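Local coordinates for peptidase S8 and S53, subtilisin, kexin, sedolisin (Mycobacterium smegmatis, PDB 4KG7), which is a subtilisin-like serine endopeptidase, the mycosin MycP3 of the ESX-3 type VII secretion system, and probably cleaves peptide bonds by a Ser-His-Asp charge relay, at residues S36-T41 with S302-S307; H104-A109 with V291-A296; S272-A277 with P314-S319; G75-P80 with G97-D102; S47-A52 with A284-N289. All coordinates share one frame; numbering follows the deposited sequence.

Contact 1 (S36-T41 with S302-S307); sequences SVLPGT and SNALPS
Asn303 spends both ends of its side-chain amide on the loop 36-41. Its OD1 accepts the backbone N-H of Leu38 at 2.8 Å, with the donor tilted 15° from the carbonyl plane. On the other branch, ND2 meets Thr41 OG1 tip to tip at 2.9 Å, the hydroxyl oxygen lying in the amide plane. That hydroxyl donates to Leu38 O, 2.6 Å from OG1, and accepts from ND2; with OD1 on Leu38 N, this sets the orientation of the amide. Leu38 O also takes the N-H of Thr41, closing a type II turn from Leu38 to Thr41. Beside the amide, Leu38 CB rests on Ala304 CB at 3.9 Å, and the leucine continues onto Leu312 and Pro314 of the next strand. Further back, Ser36 N donates to Ala304 O, and Ser36 O receives Asn303 N, both at 2.9 Å. Ser302 OG is hydrogen-bonded to Thr35. With Asn303 and Ala304 both facing Ser36, the single antiparallel bridge carries a classic beta bulge, which joins the N-terminal loop to strand 301-306.

Contact 2 (H104-A109 with V291-A296); sequences HGTSVA and VSVSNA
The first turns of helix 104-113 lie against the short strand 292-293 and the loop that follows it, with the CA atoms of Ser107 and Ser292 5.2 Å apart and those of Thr106 and Asn295 5.9 Å apart. Ser292 OG, anti to its backbone N (chi1 -172°), donates to Ser107 O at 2.7 Å, in the carbonyl plane and on a lone pair. Ser107 OG is hydrogen-bonded to Gly103 O and shares a water with Val293 O, the water lying 2.7 Å from OG. This is the helix that opens with His104, the predicted charge-relay histidine of the subtilisin fold, whose ND1 is hydrogen-bonded to Asp73. Thr106 turns its methyl CG2 to the backbone, 3.6 Å from Val293 O, and also meets Val293 CG1 at 4.0 Å. Its side chain crosses that of Asn295 at about a right angle, OG1 lying 3.6 Å from Asn295 CB, while the same hydroxyl is hydrogen-bonded to Asp100 OD2 and Gln77 N. The amide of Asn295 turns to other partners, ND2 to Asp100 O and Ile33 O, OD1 to Thr35 N.

Contact 3 (S272-A277 with P314-S319); sequences SSFTMA and PLTGTS
Phe274 lays the outer part of its ring against the backbone that leads into the helix of Ser319. CE1 comes within 3.6 Å of Gly317 CA, CZ lies 3.8 Å from Gly317 N, and CE2 approaches Thr316 CB at 4.1 Å, all from oblique directions. One face of the ring takes Ser272 CB, 3.5 Å above the plane and offset toward the rim. The second touch is smaller: the side chains of Thr275 and Thr318 cross at about a right angle, the methyl CG2 of Thr318 3.3 Å from Thr275 OG1. No hydrogen bond spans the two segments. The hydroxyls find partners elsewhere, Thr275 OG1 with Ala264 N, Thr318 OG1 with Asn216 OD1 and Gly215 N. Ser319, the predicted nucleophile, follows immediately; in one of its two conformers OG makes a weak, and so doubtful, hydrogen bond to His104 NE2. The turn 272-275, a type I beta turn, sits between strands 259-265 and 281-286 in the chain, packed beside the N-terminal end of helix 318-335, with Ala264 of the sheet touching both Phe274 and Thr318.

Contact 4 (G75-P80 with G97-D102); sequences GVQPGP and GLTDCD
Gly75 and Val76 run close beside Gly97 to Asp100, where the loop after strand 68-73 meets the loop between strand 85-90 and helix 104-113; in the parallel sheet of the subtilisin fold, strand 129-134 separates the two strands. This inner part is tight. Val76 N donates to Gly97 O at 3.2 Å, and CA-H...O contacts bring Leu98 CA within 3.2 Å of Val76 O and Gly75 CA within 3.5 Å of Gly97 O. Asp100 CG stands 3.3 Å from Gly75 O; its OD1 accepts Asp102 N, an Asx turn, and is also hydrogen-bonded to Thr74 OG1 and Gly103 N. A bend at chi2 (68°) turns CD of Gln77 back, and OE1 accepts Asp100 N at 3.0 Å in a nearly straight bond (176°). Next to Asp100, Cys101 forms a disulfide with Cys32. The outer side is looser and wetter. A water bridges Gln77 NE2 and Thr99 OG1. At the exposed end the ring of Pro78 crosses the Leu98 side chain at about a right angle, CG meeting Leu98 CB at 4.0 Å.

Contact 5 (S47-A52 with A284-N289); sequences SPNQLA and AAPGEN
Asn49, on the first turn of helix 48-53, carries the direct polar link to the loop just after strand 281-286. Its ND2 donates to Glu288 O at 2.8 Å, nearly along the C=O axis, with the acceptor 12° out of the amide plane. A chi1 of -61° sets CG anti to the carbonyl carbon and beside the backbone N, on the side of the strand. Two waters add indirect links. One, 2.8 Å from Asn49 OD1, accepts Glu288 N and can donate to OD1, though it has other acceptors in reach. The other lies 2.7 Å from Ser47 OG and donates to Asn289 O. Ser47 is also the N-cap of the helix, its OG accepting the N-H of Asn49 at 3.0 Å. Van der Waals contacts lie beside these bonds. The side chains of Asn49 and Pro286 slide past each other in opposite directions, Pro286 CB standing 3.4 Å from Asn49 OD1, and the apolar pair Ala52 CB and Pro286 CG touches more distantly at 4.5 Å. Tyr324 of helix 318-335 also packs on both Asn49 and Pro286. The Glu288 carboxylate turns elsewhere, its OE2 hydrogen-bonded to Ser272. The buried Asn49 amide thus has an N-H tied to Glu288 O and its OD1 reached by a water, and the helix start is held through main-chain atoms of Glu288 and Asn289, directly and through water, rather than by charged groups.

How the contacts relate
Contacts 2 and 4 lie closest, their centres 8 Å apart, joined through Thr106 and Asp100. Contact 1 adjoins contact 2 in the small antiparallel sheet, strands 292-293 and 301-306 being neighbours there. Contact 3 meets contact 5 through Gly317 N and Gly287 O, 2.8 Å apart, and touches contact 2 where Leu315 CD1 packs on Ser107 OG. Contacts 3 and 4 stand about 23 Å apart, centre to centre. Along the chain, contact 4 closes before contacts 2 and 3 open, and both N-terminal segments, 36-41 and 47-52, pair with regions more than 200 residues later. The N-terminal loops are thereby tied to the subtilase fold that carries the predicted charge-relay residues.

Contact 1 (S36-T41 with S302-S307)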
loop_
_atom_site.group_PDB
_atom_site.type_symbol
_atom_site.label_atom_id
_atom_site.label_comp_id
_atom_site.label_asym_id
_atom_site.label_seq_id
_atom_site.Cartn_x
_atom_site.Cartn_y
_atom_site.Cartn_z
ATOM N N SER A 36 8.358 17.423 -3.798
ATOM C CA SER A 36 9.378 18.456 -3.680
ATOM C C SER A 36 10.082 18.335 -2.328
ATOM O O SER A 36 9.680 17.565 -1.469
ATOM C CB SER A 36 8.735 19.886 -3.774
ATOM O OG SER A 36 8.003 20.052 -4.988
ATOM N N VAL A 37 11.122 19.137 -2.161
ATOM C CA VAL A 37 11.822 19.244 -0.880
ATOM C C VAL A 37 11.176 20.321 -0.003
ATOM O O VAL A 37 11.055 21.466 -0.398
ATOM C CB VAL A 37 13.326 19.513 -1.097
ATOM C CG1 VAL A 37 14.072 19.689 0.208
ATOM C CG2 VAL A 37 13.953 18.367 -1.884
ATOM N N LEU A 38 10.841 19.947 1.232
ATOM C CA LEU A 38 10.278 20.872 2.191
ATOM C C LEU A 38 11.369 21.817 2.688
ATOM O O LEU A 38 12.364 21.352 3.218
ATOM C CB LEU A 38 9.699 20.054 3.352
ATOM C CG LEU A 38 8.900 20.805 4.403
ATOM C CD1 LEU A 38 7.670 21.447 3.765
ATOM C CD2 LEU A 38 8.521 19.813 5.499
ATOM N N PRO A 39 11.188 23.144 2.539
ATOM C CA PRO A 39 12.236 24.015 3.001
ATOM C C PRO A 39 12.555 23.856 4.489
ATOM O O PRO A 39 11.660 23.618 5.310
ATOM C CB PRO A 39 11.695 25.410 2.682
ATOM C CG PRO A 39 10.845 25.194 1.475
ATOM C CD PRO A 39 10.200 23.871 1.718
ATOM N N GLY A 40 13.843 23.911 4.809
ATOM C CA GLY A 40 14.267 23.753 6.181
ATOM C C GLY A 40 14.564 22.334 6.586
ATOM O O GLY A 40 14.977 22.094 7.725
ATOM N N THR A 41 14.359 21.389 5.678
ATOM C CA THR A 41 14.665 19.991 5.953
ATOM C C THR A 41 15.924 19.576 5.212
ATOM O O THR A 41 16.363 20.235 4.273
ATOM C CB THR A 41 13.517 19.041 5.532
ATOM O OG1 THR A 41 13.338 19.088 4.112
ATOM C CG2 THR A 41 12.217 19.388 6.246
ATOM N N SER A 302 12.717 13.541 -2.297
ATOM C CA SER A 302 11.661 14.509 -1.943
ATOM C C SER A 302 10.942 14.094 -0.680
ATOM O O SER A 302 11.014 12.950 -0.230
ATOM C CB SER A 302 10.638 14.646 -3.072
ATOM O OG SER A 302 10.084 13.364 -3.298
ATOM N N ASN A 303 10.268 15.047 -0.072
ATOM C CA ASN A 303 9.634 14.846 1.223
ATOM C C ASN A 303 8.435 15.752 1.445
ATOM O O ASN A 303 8.069 16.032 2.571
ATOM C CB ASN A 303 10.663 14.953 2.349
ATOM C CG ASN A 303 11.241 16.349 2.503
ATOM O OD1 ASN A 303 11.039 17.197 1.662
ATOM N ND2 ASN A 303 12.013 16.557 3.547
ATOM N N ALA A 304 7.827 16.228 0.362
ATOM C CA ALA A 304 6.687 17.140 0.481
ATOM C C ALA A 304 5.818 17.141 -0.751
ATOM O O ALA A 304 6.274 16.816 -1.839
ATOM C CB ALA A 304 7.144 18.562 0.774
ATOM N N LEU A 305 4.581 17.577 -0.543
ATOM C CA LEU A 305 3.596 17.845 -1.589
ATOM C C LEU A 305 2.891 19.139 -1.317
ATOM O O LEU A 305 2.786 19.536 -0.177
ATOM C CB LEU A 305 2.494 16.812 -1.541
ATOM C CG LEU A 305 2.801 15.523 -2.210
ATOM C CD1 LEU A 305 1.840 14.460 -1.687
ATOM C CD2 LEU A 305 2.655 15.723 -3.705
ATOM N N PRO A 306 2.303 19.743 -2.355
ATOM C CA PRO A 306 1.508 20.942 -2.175
ATOM C C PRO A 306 0.155 20.670 -1.511
ATOM O O PRO A 306 -0.490 19.671 -1.818
ATOM C CB PRO A 306 1.341 21.483 -3.609
ATOM C CG PRO A 306 1.707 20.378 -4.526
ATOM C CD PRO A 306 2.378 19.290 -3.759
ATOM N N SER A 307 -0.231 21.518 -0.564
ATOM C CA SER A 307 -1.557 21.440 0.045
ATOM C C SER A 307 -2.307 22.683 -0.402
ATOM O O SER A 307 -2.123 23.139 -1.540
ATOM C CB SER A 307 -1.452 21.346 1.565
ATOM O OG SER A 307 -1.062 22.585 2.134
#

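Contact 2 (H104-A109 with V291-A296)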
loop_
_atom_site.group_PDB
_atom_site.type_symbol
_atom_site.label_atom_id
_atom_site.label_comp_id
_atom_site.label_asym_id
_atom_site.label_seq_id
_atom_site.Cartn_x
_atom_site.Cartn_y
_atom_site.Cartn_z
ATOM N N HIS A 104 2.688 9.888 -6.086
ATOM C CA HIS A 104 2.420 8.960 -4.995
ATOM C C HIS A 104 3.045 7.595 -5.229
ATOM O O HIS A 104 3.788 7.050 -4.388
ATOM C CB HIS A 104 0.914 8.857 -4.824
ATOM C CG HIS A 104 0.502 8.129 -3.596
ATOM N ND1 HIS A 104 0.258 6.777 -3.580
ATOM C CD2 HIS A 104 0.297 8.566 -2.334
ATOM C CE1 HIS A 104 -0.044 6.405 -2.352
ATOM N NE2 HIS A 104 -0.015 7.467 -1.574
ATOM N N GLY A 105 2.790 7.049 -6.416
ATOM C CA GLY A 105 3.371 5.769 -6.802
ATOM C C GLY A 105 4.890 5.780 -6.736
ATOM O O GLY A 105 5.534 4.808 -6.329
ATOM N N THR A 106 5.465 6.879 -7.170
ATOM C CA THR A 106 6.913 7.021 -7.134
ATOM C C THR A 106 7.463 7.005 -5.719
ATOM O O THR A 106 8.479 6.360 -5.436
ATOM C CB THR A 106 7.382 8.244 -7.952
ATOM O OG1 THR A 106 6.857 8.182 -9.286
ATOM C CG2 THR A 106 8.905 8.294 -8.020
ATOM N N SER A 107 6.805 7.730 -4.824
ATOM C CA SER A 107 7.210 7.760 -3.407
ATOM C C SER A 107 7.079 6.376 -2.801
ATOM O O SER A 107 7.957 5.885 -2.088
ATOM C CB SER A 107 6.344 8.744 -2.626
ATOM O OG SER A 107 6.490 10.095 -3.042
ATOM N N VAL A 108 5.999 5.705 -3.138
ATOM C CA VAL A 108 5.764 4.343 -2.634
ATOM C C VAL A 108 6.839 3.375 -3.163
ATOM O O VAL A 108 7.472 2.644 -2.408
ATOM C CB VAL A 108 4.337 3.910 -3.020
ATOM C CG1 VAL A 108 4.157 2.405 -2.934
ATOM C CG2 VAL A 108 3.289 4.618 -2.165
ATOM N N ALA A 109 7.074 3.405 -4.467
ATOM C CA ALA A 109 8.085 2.557 -5.097
ATOM C C ALA A 109 9.462 2.803 -4.468
ATOM O O ALA A 109 10.241 1.879 -4.217
ATOM C CB ALA A 109 8.110 2.831 -6.599
ATOM N N VAL A 291 10.498 10.466 3.567
ATOM C CA VAL A 291 11.431 10.888 2.516
ATOM C C VAL A 291 11.556 9.738 1.533
ATOM O O VAL A 291 11.792 8.597 1.926
ATOM C CB VAL A 291 12.824 11.185 3.090
ATOM C CG1 VAL A 291 13.795 11.513 1.971
ATOM C CG2 VAL A 291 12.730 12.311 4.126
ATOM N N SER A 292 11.365 10.041 0.253
ATOM C CA SER A 292 11.510 9.024 -0.766
ATOM C C SER A 292 11.926 9.649 -2.096
ATOM O O SER A 292 12.536 10.714 -2.134
ATOM C CB SER A 292 10.201 8.238 -0.854
ATOM O OG SER A 292 10.340 7.114 -1.698
ATOM N N VAL A 293 11.659 8.960 -3.178
ATOM C CA VAL A 293 12.106 9.376 -4.500
ATOM C C VAL A 293 11.048 10.255 -5.172
ATOM O O VAL A 293 9.837 10.029 -5.038
ATOM C CB VAL A 293 12.385 8.101 -5.334
ATOM C CG1 VAL A 293 12.738 8.419 -6.762
ATOM C CG2 VAL A 293 13.451 7.221 -4.651
ATOM N N SER A 294 11.511 11.231 -5.940
ATOM C CA SER A 294 10.635 12.154 -6.628
ATOM C C SER A 294 10.326 11.702 -8.044
ATOM O O SER A 294 11.184 11.072 -8.682
ATOM C CB SER A 294 11.301 13.539 -6.671
ATOM O OG SER A 294 10.487 14.471 -7.369
ATOM N N ASN A 295 9.120 12.028 -8.520
ATOM C CA ASN A 295 8.756 11.900 -9.944
ATOM C C ASN A 295 9.149 13.114 -10.798
ATOM O O ASN A 295 8.853 13.154 -11.985
ATOM C CB ASN A 295 7.264 11.629 -10.114
ATOM C CG ASN A 295 6.387 12.744 -9.542
ATOM O OD1 ASN A 295 6.763 13.402 -8.579
ATOM N ND2 ASN A 295 5.183 12.909 -10.099
ATOM N N ALA A 296 9.801 14.107 -10.206
ATOM C CA ALA A 296 10.363 15.220 -10.992
ATOM C C ALA A 296 11.458 14.682 -11.911
ATOM O O ALA A 296 12.039 13.643 -11.648
ATOM C CB ALA A 296 10.940 16.280 -10.068
HETATM O O HOH W 1 8.960 10.947 -2.478
#

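Contact 3 (S272-A277 with P314-S319)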
loop_
_atom_site.group_PDB
_atom_site.type_symbol
_atom_site.label_atom_id
_atom_site.label_comp_id
_atom_site.label_asym_id
_atom_site.label_seq_id
_atom_site.Cartn_x
_atom_site.Cartn_y
_atom_site.Cartn_z
ATOM N N SER A 272 -0.089 6.555 14.655
ATOM C CA SER A 272 -0.214 7.901 14.133
ATOM C C SER A 272 -1.608 8.463 14.369
ATOM O O SER A 272 -2.582 7.734 14.334
ATOM C CB SER A 272 0.057 7.903 12.638
ATOM O OG SER A 272 1.427 7.600 12.368
ATOM N N SER A 273 -1.679 9.771 14.626
ATOM C CA SER A 273 -2.962 10.393 14.950
ATOM C C SER A 273 -4.018 10.148 13.870
ATOM O O SER A 273 -5.230 10.070 14.187
ATOM C CB SER A 273 -2.783 11.888 15.142
ATOM O OG SER A 273 -2.298 12.487 13.959
ATOM N N PHE A 274 -3.575 10.053 12.618
ATOM C CA PHE A 274 -4.483 9.926 11.458
ATOM C C PHE A 274 -4.779 8.485 11.046
ATOM O O PHE A 274 -5.545 8.256 10.130
ATOM C CB PHE A 274 -3.877 10.675 10.263
ATOM C CG PHE A 274 -2.483 10.233 9.920
ATOM C CD1 PHE A 274 -2.263 9.059 9.199
ATOM C CD2 PHE A 274 -1.380 10.916 10.409
ATOM C CE1 PHE A 274 -0.977 8.629 8.932
ATOM C CE2 PHE A 274 -0.082 10.496 10.124
ATOM C CZ PHE A 274 0.126 9.342 9.386
ATOM N N THR A 275 -4.191 7.498 11.705
ATOM C CA THR A 275 -4.338 6.129 11.198
ATOM C C THR A 275 -5.774 5.649 11.405
ATOM O O THR A 275 -6.329 5.807 12.497
ATOM C CB THR A 275 -3.244 5.184 11.734
ATOM O OG1 THR A 275 -3.022 4.107 10.801
ATOM C CG2 THR A 275 -3.570 4.633 13.093
ATOM N N MET A 276 -6.368 5.059 10.371
ATOM C CA MET A 276 -7.798 4.682 10.441
ATOM C C MET A 276 -7.977 3.384 11.213
ATOM O O MET A 276 -7.476 2.341 10.777
ATOM C CB MET A 276 -8.363 4.502 9.048
ATOM C CG MET A 276 -9.845 4.168 9.036
ATOM S SD MET A 276 -10.393 3.959 7.335
ATOM C CE MET A 276 -11.929 3.101 7.604
ATOM N N ALA A 277 -8.771 3.402 12.273
ATOM C CA ALA A 277 -9.013 2.201 13.060
ATOM C C ALA A 277 -9.979 1.286 12.340
ATOM O O ALA A 277 -10.984 1.731 11.814
ATOM C CB ALA A 277 -9.608 2.549 14.399
ATOM N N PRO A 314 4.525 17.880 4.705
ATOM C CA PRO A 314 5.269 16.606 4.669
ATOM C C PRO A 314 4.438 15.472 4.087
ATOM O O PRO A 314 3.194 15.540 4.003
ATOM C CB PRO A 314 5.598 16.343 6.147
ATOM C CG PRO A 314 5.516 17.664 6.802
ATOM C CD PRO A 314 4.443 18.416 6.071
ATOM N N LEU A 315 5.141 14.457 3.635
ATOM C CA LEU A 315 4.510 13.232 3.173
ATOM C C LEU A 315 4.133 12.408 4.383
ATOM O O LEU A 315 4.996 11.988 5.146
ATOM C CB LEU A 315 5.443 12.452 2.255
ATOM C CG LEU A 315 5.962 13.205 1.026
ATOM C CD1 LEU A 315 6.881 12.341 0.167
ATOM C CD2 LEU A 315 4.828 13.714 0.166
ATOM N N THR A 316 2.836 12.183 4.560
ATOM C CA THR A 316 2.353 11.369 5.682
ATOM C C THR A 316 1.226 10.498 5.201
ATOM O O THR A 316 0.432 10.906 4.346
ATOM C CB THR A 316 1.827 12.181 6.875
ATOM O OG1 THR A 316 0.524 12.749 6.565
ATOM C CG2 THR A 316 2.840 13.197 7.266
ATOM N N GLY A 317 1.140 9.304 5.765
ATOM C CA GLY A 317 -0.009 8.456 5.512
ATOM C C GLY A 317 0.260 6.978 5.615
ATOM O O GLY A 317 1.397 6.500 5.577
ATOM N N THR A 318 -0.832 6.234 5.717
ATOM C CA THR A 318 -0.753 4.781 5.734
ATOM C C THR A 318 -0.224 4.235 4.425
ATOM O O THR A 318 0.235 3.102 4.383
ATOM C CB THR A 318 -2.103 4.114 6.119
ATOM O OG1 THR A 318 -3.168 4.561 5.251
ATOM C CG2 THR A 318 -2.461 4.395 7.592
ATOM N N SER A 319 -0.335 5.015 3.343
ATOM C CA SER A 319 0.219 4.560 2.072
ATOM C C SER A 319 1.718 4.231 2.216
ATOM O O SER A 319 2.200 3.215 1.680
ATOM C CB SER A 319 0.005 5.656 1.037
ATOM O OG SER A 319 0.534 6.872 1.534
#

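Contact 4 (G75-P80 with G97-D102)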
loop_
_atom_site.group_PDB
_atom_site.type_symbol
_atom_site.label_atom_id
_atom_site.label_comp_id
_atom_site.label_asym_id
_atom_site.label_seq_id
_atom_site.Cartn_x
_atom_site.Cartn_y
_atom_site.Cartn_z
ATOM N N GLY A 75 1.139 5.055 -10.832
ATOM C CA GLY A 75 2.277 5.024 -11.743
ATOM C C GLY A 75 3.562 5.291 -10.989
ATOM O O GLY A 75 3.549 5.850 -9.865
ATOM N N VAL A 76 4.674 4.917 -11.616
ATOM C CA VAL A 76 5.994 5.079 -11.030
ATOM C C VAL A 76 6.885 5.698 -12.076
ATOM O O VAL A 76 7.045 5.147 -13.166
ATOM C CB VAL A 76 6.605 3.739 -10.572
ATOM C CG1 VAL A 76 8.035 3.914 -10.048
ATOM C CG2 VAL A 76 5.755 3.090 -9.505
ATOM N N GLN A 77 7.480 6.830 -11.752
ATOM C CA GLN A 77 8.387 7.513 -12.673
ATOM C C GLN A 77 9.807 6.992 -12.547
ATOM O O GLN A 77 10.452 7.204 -11.533
ATOM C CB GLN A 77 8.356 9.012 -12.374
ATOM C CG GLN A 77 8.782 9.920 -13.501
ATOM C CD GLN A 77 7.788 9.914 -14.671
ATOM O OE1 GLN A 77 6.564 10.098 -14.512
ATOM N NE2 GLN A 77 8.306 9.682 -15.839
ATOM N N PRO A 78 10.323 6.307 -13.596
ATOM C CA PRO A 78 11.692 5.834 -13.483
ATOM C C PRO A 78 12.696 6.966 -13.386
ATOM O O PRO A 78 12.482 8.046 -13.880
ATOM C CB PRO A 78 11.911 5.024 -14.780
ATOM C CG PRO A 78 10.536 4.790 -15.344
ATOM C CD PRO A 78 9.726 5.965 -14.903
ATOM N N GLY A 79 13.796 6.696 -12.702
ATOM C CA GLY A 79 14.878 7.647 -12.654
ATOM C C GLY A 79 16.099 6.994 -12.069
ATOM O O GLY A 79 16.120 5.797 -11.886
ATOM N N PRO A 80 17.137 7.781 -11.765
ATOM C CA PRO A 80 18.365 7.160 -11.251
ATOM C C PRO A 80 18.221 6.361 -9.966
ATOM O O PRO A 80 19.004 5.430 -9.721
ATOM C CB PRO A 80 19.305 8.345 -11.034
ATOM C CG PRO A 80 18.747 9.443 -11.843
ATOM C CD PRO A 80 17.288 9.222 -12.026
ATOM N N GLY A 97 2.438 2.371 -17.462
ATOM C CA GLY A 97 2.518 2.369 -16.029
ATOM C C GLY A 97 3.710 3.132 -15.478
ATOM O O GLY A 97 3.862 3.234 -14.252
ATOM N N LEU A 98 4.540 3.680 -16.364
ATOM C CA LEU A 98 5.798 4.347 -15.975
ATOM C C LEU A 98 5.705 5.867 -16.092
ATOM O O LEU A 98 6.716 6.554 -16.212
ATOM C CB LEU A 98 6.984 3.785 -16.763
ATOM C CG LEU A 98 7.167 2.278 -16.622
ATOM C CD1 LEU A 98 8.294 1.833 -17.529
ATOM C CD2 LEU A 98 7.401 1.912 -15.151
ATOM N N THR A 99 4.473 6.358 -16.049
ATOM C CA THR A 99 4.198 7.770 -15.932
ATOM C C THR A 99 3.413 8.020 -14.635
ATOM O O THR A 99 2.330 7.501 -14.448
ATOM C CB THR A 99 3.378 8.297 -17.122
ATOM O OG1 THR A 99 4.113 8.112 -18.332
ATOM C CG2 THR A 99 3.096 9.753 -16.921
ATOM N N ASP A 100 3.947 8.865 -13.766
ATOM C CA ASP A 100 3.291 9.215 -12.526
ATOM C C ASP A 100 2.964 10.711 -12.517
ATOM O O ASP A 100 3.851 11.540 -12.331
ATOM C CB ASP A 100 4.231 8.859 -11.375
ATOM C CG ASP A 100 3.628 9.130 -10.009
ATOM O OD1 ASP A 100 2.427 9.493 -9.939
ATOM O OD2 ASP A 100 4.373 9.017 -9.014
ATOM N N CYS A 101 1.688 11.019 -12.675
ATOM C CA CYS A 101 1.195 12.400 -12.723
ATOM C C CYS A 101 0.893 12.939 -11.319
ATOM O O CYS A 101 0.533 14.101 -11.157
ATOM C CB CYS A 101 -0.063 12.407 -13.616
ATOM S SG CYS A 101 -0.901 13.972 -14.007
ATOM N N ASP A 102 1.083 12.108 -10.288
ATOM C CA ASP A 102 0.654 12.433 -8.918
ATOM C C ASP A 102 1.803 12.495 -7.923
ATOM O O ASP A 102 1.772 13.263 -6.974
ATOM C CB ASP A 102 -0.315 11.367 -8.419
ATOM C CG ASP A 102 -1.619 11.398 -9.152
ATOM O OD1 ASP A 102 -2.519 12.133 -8.703
ATOM O OD2 ASP A 102 -1.750 10.719 -10.191
HETATM O O HOH W 2 6.586 9.675 -18.284
HETATM O O HOH W 3 5.642 12.610 -14.827
#

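Contact 5 (S47-A52 with A284-N289)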
loop_
_atom_site.group_PDB
_atom_site.type_symbol
_atom_site.label_atom_id
_atom_site.label_comp_id
_atom_site.label_asym_id
_atom_site.label_seq_id
_atom_site.Cartn_x
_atom_site.Cartn_y
_atom_site.Cartn_z
ATOM N N SER A 47 16.645 8.959 7.511
ATOM C CA SER A 47 15.378 9.242 8.178
ATOM C C SER A 47 15.287 8.455 9.487
ATOM O O SER A 47 15.641 7.278 9.539
ATOM C CB SER A 47 14.198 8.868 7.283
ATOM O OG SER A 47 12.971 8.873 7.996
ATOM N N PRO A 48 14.758 9.087 10.532
ATOM C CA PRO A 48 14.401 8.335 11.748
ATOM C C PRO A 48 13.475 7.142 11.504
ATOM O O PRO A 48 13.451 6.182 12.301
ATOM C CB PRO A 48 13.685 9.384 12.594
ATOM C CG PRO A 48 14.331 10.670 12.178
ATOM C CD PRO A 48 14.571 10.535 10.711
ATOM N N ASN A 49 12.695 7.187 10.434
ATOM C CA ASN A 49 11.863 6.051 10.074
ATOM C C ASN A 49 12.692 4.824 9.690
ATOM O O ASN A 49 12.304 3.688 10.001
ATOM C CB ASN A 49 10.931 6.439 8.918
ATOM C CG ASN A 49 9.989 7.569 9.282
ATOM O OD1 ASN A 49 9.465 7.589 10.372
ATOM N ND2 ASN A 49 9.703 8.438 8.339
ATOM N N GLN A 50 13.812 5.033 9.003
ATOM C CA GLN A 50 14.708 3.920 8.694
ATOM C C GLN A 50 15.283 3.358 10.004
ATOM O O GLN A 50 15.339 2.132 10.189
ATOM C CB GLN A 50 15.837 4.332 7.733
ATOM C CG GLN A 50 16.858 3.210 7.669
ATOM C CD GLN A 50 17.992 3.401 6.691
ATOM O OE1 GLN A 50 17.806 3.895 5.588
ATOM N NE2 GLN A 50 19.180 2.949 7.086
ATOM N N LEU A 51 15.696 4.247 10.909
ATOM C CA LEU A 51 16.320 3.828 12.163
ATOM C C LEU A 51 15.332 3.037 13.032
ATOM O O LEU A 51 15.700 2.005 13.653
ATOM C CB LEU A 51 16.906 5.036 12.910
ATOM C CG LEU A 51 17.988 5.816 12.144
ATOM C CD1 LEU A 51 18.332 7.089 12.895
ATOM C CD2 LEU A 51 19.244 5.007 11.909
ATOM N N ALA A 52 14.067 3.454 13.006
ATOM C CA ALA A 52 13.008 2.723 13.701
ATOM C C ALA A 52 12.895 1.257 13.236
ATOM O O ALA A 52 12.554 0.361 14.016
ATOM C CB ALA A 52 11.690 3.434 13.477
ATOM N N ALA A 284 1.752 -2.535 11.487
ATOM C CA ALA A 284 1.987 -1.121 11.227
ATOM C C ALA A 284 3.393 -0.862 10.791
ATOM O O ALA A 284 4.263 -1.719 10.923
ATOM C CB ALA A 284 1.658 -0.292 12.442
ATOM N N ALA A 285 3.624 0.334 10.264
ATOM C CA ALA A 285 5.001 0.769 9.944
ATOM C C ALA A 285 5.052 2.310 9.928
ATOM O O ALA A 285 4.024 2.966 9.994
ATOM C CB ALA A 285 5.453 0.166 8.609
ATOM N N PRO A 286 6.247 2.882 9.870
ATOM C CA PRO A 286 6.305 4.354 9.888
ATOM C C PRO A 286 5.509 5.017 8.776
ATOM O O PRO A 286 5.611 4.603 7.617
ATOM C CB PRO A 286 7.804 4.640 9.773
ATOM C CG PRO A 286 8.413 3.416 10.421
ATOM C CD PRO A 286 7.591 2.305 9.848
ATOM N N GLY A 287 4.741 6.037 9.149
ATOM C CA GLY A 287 3.900 6.773 8.202
ATOM C C GLY A 287 3.989 8.292 8.267
ATOM O O GLY A 287 3.199 8.975 7.627
ATOM N N GLU A 288 5.013 8.835 8.922
ATOM C CA GLU A 288 5.140 10.287 9.137
ATOM C C GLU A 288 6.480 10.808 8.645
ATOM O O GLU A 288 7.495 10.152 8.773
ATOM C CB GLU A 288 4.961 10.637 10.613
ATOM C CG GLU A 288 3.623 10.228 11.167
ATOM C CD GLU A 288 3.424 10.598 12.608
ATOM O OE1 GLU A 288 4.113 11.526 13.142
ATOM O OE2 GLU A 288 2.556 9.937 13.236
ATOM N N ASN A 289 6.490 12.041 8.133
ATOM C CA ASN A 289 7.740 12.707 7.696
ATOM C C ASN A 289 8.531 11.838 6.725
ATOM O O ASN A 289 9.757 11.697 6.831
ATOM C CB ASN A 289 8.605 13.080 8.887
ATOM C CG ASN A 289 7.865 13.948 9.888
ATOM O OD1 ASN A 289 7.396 15.021 9.534
ATOM N ND2 ASN A 289 7.659 13.429 11.107
HETATM O O HOH W 4 11.884 11.301 8.249
HETATM O O HOH W 5 6.746 7.852 11.126
#